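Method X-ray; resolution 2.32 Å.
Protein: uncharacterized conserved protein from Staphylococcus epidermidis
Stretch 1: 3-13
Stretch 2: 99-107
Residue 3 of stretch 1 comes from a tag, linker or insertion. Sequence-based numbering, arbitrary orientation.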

ATOM      1  N   ALA A   3     -18.215 -15.123 -12.568  1.00 42.64           N
ATOM      2  CA  ALA A   3     -18.827 -13.859 -13.078  1.00 42.66           C
ATOM      3  C   ALA A   3     -18.140 -12.639 -12.506  1.00 43.33           C
ATOM      4  O   ALA A   3     -17.860 -11.677 -13.248  1.00 43.72           O
ATOM      5  CB  ALA A   3     -20.303 -13.803 -12.779  1.00 42.76           C
HETATM    6  N   MSE A   4     -17.883 -12.632 -11.193  1.00 43.36           N
HETATM    7  CA  MSE A   4     -17.020 -11.576 -10.630  1.00 43.04           C
HETATM    8  C   MSE A   4     -15.583 -11.865 -11.095  1.00 42.15           C
HETATM    9  O   MSE A   4     -14.750 -10.971 -11.134  1.00 42.74           O
HETATM   10  CB  MSE A   4     -17.121 -11.445  -9.103  1.00 43.08           C
HETATM   11  CG  MSE A   4     -16.082 -12.255  -8.311  1.00 45.27           C
HETATM   12 SE   MSE A   4     -15.523 -11.554  -6.534  0.60 47.76          SE
HETATM   13  CE  MSE A   4     -14.247 -12.974  -6.032  1.00 46.50           C
ATOM     14  N   SER A   5     -15.341 -13.120 -11.480  1.00 41.28           N
ATOM     15  CA  SER A   5     -14.108 -13.562 -12.142  1.00 39.92           C
ATOM     16  C   SER A   5     -13.851 -12.772 -13.409  1.00 38.93           C
ATOM     17  O   SER A   5     -12.773 -12.210 -13.585  1.00 39.49           O
ATOM     18  CB  SER A   5     -14.177 -15.059 -12.464  1.00 40.13           C
ATOM     19  OG  SER A   5     -15.509 -15.474 -12.761  1.00 40.55           O
ATOM     20  N   LYS A   6     -14.855 -12.681 -14.273  1.00 37.09           N
ATOM     21  CA  LYS A   6     -14.679 -12.001 -15.554  1.00 34.79           C
ATOM     22  C   LYS A   6     -14.441 -10.490 -15.463  1.00 33.28           C
ATOM     23  O   LYS A   6     -14.068  -9.859 -16.460  1.00 33.03           O
ATOM     24  CB  LYS A   6     -15.806 -12.359 -16.548  1.00 35.53           C
ATOM     25  CG  LYS A   6     -17.224 -11.805 -16.276  1.00 36.76           C
ATOM     26  CD  LYS A   6     -18.378 -12.831 -16.585  1.00 38.38           C
ATOM     27  CE  LYS A   6     -18.085 -13.879 -17.703  1.00 41.17           C
ATOM     28  NZ  LYS A   6     -17.901 -13.300 -19.084  1.00 41.41           N
ATOM     29  N   ILE A   7     -14.605  -9.904 -14.281  1.00 30.30           N
ATOM     30  CA  ILE A   7     -14.444  -8.457 -14.203  1.00 28.04           C
ATOM     31  C   ILE A   7     -13.045  -7.974 -14.637  1.00 26.41           C
ATOM     32  O   ILE A   7     -12.044  -8.593 -14.304  1.00 25.93           O
ATOM     33  CB  ILE A   7     -14.856  -7.935 -12.826  1.00 28.39           C
ATOM     34  CG1 ILE A   7     -16.385  -7.956 -12.737  1.00 27.26           C
ATOM     35  CG2 ILE A   7     -14.358  -6.498 -12.595  1.00 27.88           C
ATOM     36  CD1 ILE A   7     -16.907  -7.749 -11.353  1.00 26.41           C
ATOM     37  N   THR A   8     -12.993  -6.898 -15.424  1.00 24.52           N
ATOM     38  CA  THR A   8     -11.717  -6.291 -15.780  1.00 23.42           C
ATOM     39  C   THR A   8     -11.661  -4.775 -15.669  1.00 22.48           C
ATOM     40  O   THR A   8     -12.643  -4.084 -15.355  1.00 21.65           O
ATOM     41  CB  THR A   8     -11.193  -6.684 -17.213  1.00 24.23           C
ATOM     42  OG1 THR A   8     -11.639  -5.725 -18.185  1.00 25.25           O
ATOM     43  CG2 THR A   8     -11.567  -8.114 -17.621  1.00 22.04           C
ATOM     44  N   PHE A   9     -10.480  -4.260 -15.953  1.00 21.76           N
ATOM     45  CA  PHE A   9     -10.265  -2.831 -15.977  1.00 21.78           C
ATOM     46  C   PHE A   9     -11.234  -2.077 -16.878  1.00 22.39           C
ATOM     47  O   PHE A   9     -11.457  -0.874 -16.691  1.00 22.42           O
ATOM     48  CB  PHE A   9      -8.832  -2.529 -16.360  1.00 21.19           C
ATOM     49  CG  PHE A   9      -7.908  -2.387 -15.171  1.00 19.28           C
ATOM     50  CD1 PHE A   9      -7.071  -3.451 -14.785  1.00 17.37           C
ATOM     51  CD2 PHE A   9      -7.841  -1.183 -14.472  1.00 16.96           C
ATOM     52  CE1 PHE A   9      -6.199  -3.329 -13.696  1.00 14.55           C
ATOM     53  CE2 PHE A   9      -6.998  -1.043 -13.398  1.00 16.18           C
ATOM     54  CZ  PHE A   9      -6.178  -2.120 -12.997  1.00 19.43           C
ATOM     55  N   LYS A  10     -11.806  -2.786 -17.854  1.00 23.58           N
ATOM     56  CA  LYS A  10     -12.781  -2.189 -18.780  1.00 24.15           C
ATOM     57  C   LYS A  10     -14.033  -1.744 -18.019  1.00 24.35           C
ATOM     58  O   LYS A  10     -14.695  -0.805 -18.415  1.00 24.37           O
ATOM     59  CB  LYS A  10     -13.131  -3.159 -19.908  1.00 24.17           C
ATOM     60  CG  LYS A  10     -12.080  -3.200 -21.020  1.00 24.67           C
ATOM     61  CD  LYS A  10     -11.547  -4.624 -21.212  1.00 30.79           C
ATOM     62  CE  LYS A  10     -12.578  -5.544 -21.905  1.00 30.97           C
ATOM     63  NZ  LYS A  10     -12.486  -6.955 -21.446  1.00 35.07           N
ATOM     64  N   ASP A  11     -14.320  -2.411 -16.905  1.00 24.15           N
ATOM     65  CA  ASP A  11     -15.476  -2.084 -16.091  1.00 23.72           C
ATOM     66  C   ASP A  11     -15.284  -0.811 -15.261  1.00 23.67           C
ATOM     67  O   ASP A  11     -16.217  -0.277 -14.674  1.00 23.40           O
ATOM     68  CB  ASP A  11     -15.758  -3.274 -15.197  1.00 23.04           C
ATOM     69  CG  ASP A  11     -16.060  -4.526 -16.007  1.00 25.84           C
ATOM     70  OD1 ASP A  11     -16.949  -4.423 -16.895  1.00 27.15           O
ATOM     71  OD2 ASP A  11     -15.419  -5.597 -15.781  1.00 25.22           O
ATOM     72  N   ILE A  12     -14.066  -0.318 -15.196  1.00 23.90           N
ATOM     73  CA  ILE A  12     -13.813   0.862 -14.387  1.00 24.07           C
ATOM     74  C   ILE A  12     -14.218   2.134 -15.128  1.00 25.15           C
ATOM     75  O   ILE A  12     -13.996   2.260 -16.297  1.00 26.78           O
ATOM     76  CB  ILE A  12     -12.381   0.842 -13.866  1.00 23.46           C
ATOM     77  CG1 ILE A  12     -12.207  -0.374 -12.914  1.00 24.08           C
ATOM     78  CG2 ILE A  12     -11.905   2.220 -13.327  1.00 22.59           C
ATOM     79  CD1 ILE A  12     -12.798  -0.246 -11.427  1.00 19.90           C
ATOM     80  N   TYR A  13     -14.871   3.047 -14.424  1.00 25.83           N
ATOM     81  CA  TYR A  13     -15.352   4.256 -14.982  1.00 27.41           C
ATOM     82  C   TYR A  13     -14.165   5.207 -15.293  1.00 27.77           C
ATOM     83  O   TYR A  13     -13.177   5.201 -14.590  1.00 28.04           O
ATOM     84  CB  TYR A  13     -16.309   4.869 -13.962  1.00 27.19           C
ATOM     85  CG  TYR A  13     -16.824   6.177 -14.378  1.00 29.57           C
ATOM     86  CD1 TYR A  13     -18.008   6.268 -15.102  1.00 33.40           C
ATOM     87  CD2 TYR A  13     -16.117   7.357 -14.077  1.00 32.31           C
ATOM     88  CE1 TYR A  13     -18.494   7.521 -15.540  1.00 36.48           C
ATOM     89  CE2 TYR A  13     -16.584   8.597 -14.496  1.00 34.53           C
ATOM     90  CZ  TYR A  13     -17.774   8.677 -15.230  1.00 37.00           C
ATOM     91  OH  TYR A  13     -18.253   9.896 -15.644  1.00 37.24           O
ATOM     92  N   VAL A  99       1.460   2.195 -10.229  1.00 18.36           N
ATOM     93  CA  VAL A  99       0.661   1.038 -10.569  1.00 19.53           C
ATOM     94  C   VAL A  99      -0.760   1.239 -10.044  1.00 21.00           C
ATOM     95  O   VAL A  99      -0.982   1.662  -8.878  1.00 21.04           O
ATOM     96  CB  VAL A  99       1.293  -0.203  -9.960  1.00 20.36           C
ATOM     97  CG1 VAL A  99       0.395  -1.455 -10.123  1.00 22.33           C
ATOM     98  CG2 VAL A  99       2.652  -0.475 -10.626  1.00 20.28           C
ATOM     99  N   LEU A 100      -1.741   0.994 -10.913  1.00 21.53           N
ATOM    100  CA  LEU A 100      -3.140   0.929 -10.486  1.00 21.16           C
ATOM    101  C   LEU A 100      -3.399  -0.510 -10.226  1.00 20.76           C
ATOM    102  O   LEU A 100      -2.894  -1.353 -10.959  1.00 21.87           O
ATOM    103  CB  LEU A 100      -4.065   1.372 -11.602  1.00 21.04           C
ATOM    104  CG  LEU A 100      -4.433   2.845 -11.832  1.00 25.42           C
ATOM    105  CD1 LEU A 100      -3.770   3.895 -10.874  1.00 22.90           C
ATOM    106  CD2 LEU A 100      -4.195   3.178 -13.312  1.00 22.63           C
ATOM    107  N   GLU A 101      -4.187  -0.796  -9.200  1.00 20.45           N
ATOM    108  CA  GLU A 101      -4.570  -2.166  -8.834  1.00 19.63           C
ATOM    109  C   GLU A 101      -6.081  -2.304  -8.821  1.00 18.53           C
ATOM    110  O   GLU A 101      -6.788  -1.474  -8.192  1.00 17.27           O
ATOM    111  CB  GLU A 101      -4.097  -2.470  -7.430  1.00 19.89           C
ATOM    112  CG  GLU A 101      -2.652  -2.826  -7.376  1.00 26.15           C
ATOM    113  CD  GLU A 101      -2.055  -2.776  -5.965  1.00 34.54           C
ATOM    114  OE1 GLU A 101      -0.872  -3.198  -5.827  1.00 39.29           O
ATOM    115  OE2 GLU A 101      -2.751  -2.345  -4.999  1.00 33.59           O
ATOM    116  N   LEU A 102      -6.576  -3.315  -9.526  1.00 15.59           N
ATOM    117  CA  LEU A 102      -7.995  -3.579  -9.520  1.00 16.11           C
ATOM    118  C   LEU A 102      -8.379  -4.559  -8.386  1.00 15.35           C
ATOM    119  O   LEU A 102      -7.858  -5.683  -8.336  1.00 14.49           O
ATOM    120  CB  LEU A 102      -8.430  -4.157 -10.864  1.00 15.91           C
ATOM    121  CG  LEU A 102      -9.912  -4.567 -10.960  1.00 17.59           C
ATOM    122  CD1 LEU A 102     -10.843  -3.314 -10.989  1.00 12.24           C
ATOM    123  CD2 LEU A 102     -10.147  -5.441 -12.232  1.00 17.08           C
ATOM    124  N   TYR A 103      -9.265  -4.116  -7.482  1.00 15.97           N
ATOM    125  CA  TYR A 103      -9.852  -4.985  -6.420  1.00 15.97           C
ATOM    126  C   TYR A 103     -11.307  -5.314  -6.639  1.00 16.96           C
ATOM    127  O   TYR A 103     -12.098  -4.489  -7.089  1.00 16.53           O
ATOM    128  CB  TYR A 103      -9.662  -4.378  -5.016  1.00 15.49           C
ATOM    129  CG  TYR A 103      -8.209  -4.302  -4.646  1.00 16.18           C
ATOM    130  CD1 TYR A 103      -7.543  -5.405  -4.138  1.00 18.12           C
ATOM    131  CD2 TYR A 103      -7.457  -3.170  -4.935  1.00 18.96           C
ATOM    132  CE1 TYR A 103      -6.195  -5.360  -3.847  1.00 18.02           C
ATOM    133  CE2 TYR A 103      -6.107  -3.104  -4.634  1.00 17.67           C
ATOM    134  CZ  TYR A 103      -5.487  -4.201  -4.077  1.00 19.58           C
ATOM    135  OH  TYR A 103      -4.127  -4.157  -3.795  1.00 24.14           O
ATOM    136  N   VAL A 104     -11.677  -6.539  -6.289  1.00 18.72           N
ATOM    137  CA  VAL A 104     -13.030  -6.980  -6.539  1.00 19.16           C
ATOM    138  C   VAL A 104     -13.573  -7.674  -5.311  1.00 19.16           C
ATOM    139  O   VAL A 104     -12.817  -8.302  -4.592  1.00 20.26           O
ATOM    140  CB  VAL A 104     -13.045  -7.923  -7.764  1.00 18.48           C
ATOM    141  CG1 VAL A 104     -12.637  -9.348  -7.364  1.00 20.66           C
ATOM    142  CG2 VAL A 104     -14.416  -7.996  -8.355  1.00 21.58           C
ATOM    143  N   ILE A 105     -14.883  -7.577  -5.074  1.00 18.68           N
ATOM    144  CA  ILE A 105     -15.523  -8.328  -4.012  1.00 17.40           C
ATOM    145  C   ILE A 105     -16.997  -8.643  -4.347  1.00 18.15           C
ATOM    146  O   ILE A 105     -17.616  -7.921  -5.118  1.00 18.78           O
ATOM    147  CB  ILE A 105     -15.384  -7.625  -2.655  1.00 16.84           C
ATOM    148  CG1 ILE A 105     -15.650  -8.668  -1.543  1.00 14.61           C
ATOM    149  CG2 ILE A 105     -16.328  -6.434  -2.584  1.00 15.69           C
ATOM    150  CD1 ILE A 105     -15.505  -8.195  -0.071  1.00 10.36           C
ATOM    151  N   GLU A 106     -17.540  -9.743  -3.810  1.00 17.73           N
ATOM    152  CA  GLU A 106     -19.012 -10.051  -3.938  1.00 18.72           C
ATOM    153  C   GLU A 106     -19.782  -9.222  -2.945  1.00 17.55           C
ATOM    154  O   GLU A 106     -19.291  -9.058  -1.842  1.00 18.78           O
ATOM    155  CB  GLU A 106     -19.347 -11.559  -3.722  1.00 17.17           C
ATOM    156  CG  GLU A 106     -18.129 -12.476  -3.851  1.00 22.89           C
ATOM    157  CD  GLU A 106     -18.283 -13.756  -4.733  1.00 30.79           C
ATOM    158  OE1 GLU A 106     -17.550 -13.844  -5.767  1.00 32.39           O
ATOM    159  OE2 GLU A 106     -19.062 -14.709  -4.381  1.00 33.68           O
ATOM    160  N   ALA A 107     -20.959  -8.698  -3.322  1.00 16.39           N
ATOM    161  CA  ALA A 107     -21.804  -7.856  -2.430  1.00 15.07           C
ATOM    162  C   ALA A 107     -22.002  -8.419  -1.044  1.00 14.78           C
ATOM    163  O   ALA A 107     -21.780  -7.734  -0.052  1.00 13.72           O
ATOM    164  CB  ALA A 107     -23.178  -7.569  -3.059  1.00 14.68           C
TER

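A strand with alternating side chains can hold an irregular segment without sharing a single backbone hydrogen bond with it, and this pair of stretches is a clear example. Residues 99–105 are extended, so L100, L102 and V104 point toward the other stretch while E101, Y103 and I105 point away. No hydrogen bond crosses the contact, and the 494 Å² buried between the stretches is mostly apolar.

L102 covers the most surface. Its CB lies over one face of the F9 ring, 4.0 Å from the centroid, a CH-pi contact in which an aliphatic hydrogen can meet the pi cloud. Its CD1 reaches CD1 of I12 at 3.7 Å, and its CD2 lies 3.8 Å from the backbone C of T8, so one leucine touches four residues of the facing stretch, I7, T8, F9 and I12.

That loop is shaped from within: T8 N donates to D11 OD2 (2.8 Å), K10 N to T8 OG1 (3.0 Å) and D11 N to T8 O (2.8 Å), bracing the short 3-10 segment that carries F9.

At the other end, selenomethionine M4 sets its polarizable SE 3.7 Å from V104 CG1 and 3.2 Å from E106 OE1. I7 adds to the V104 contact, its CD1 standing 3.9 Å from V104 CG2.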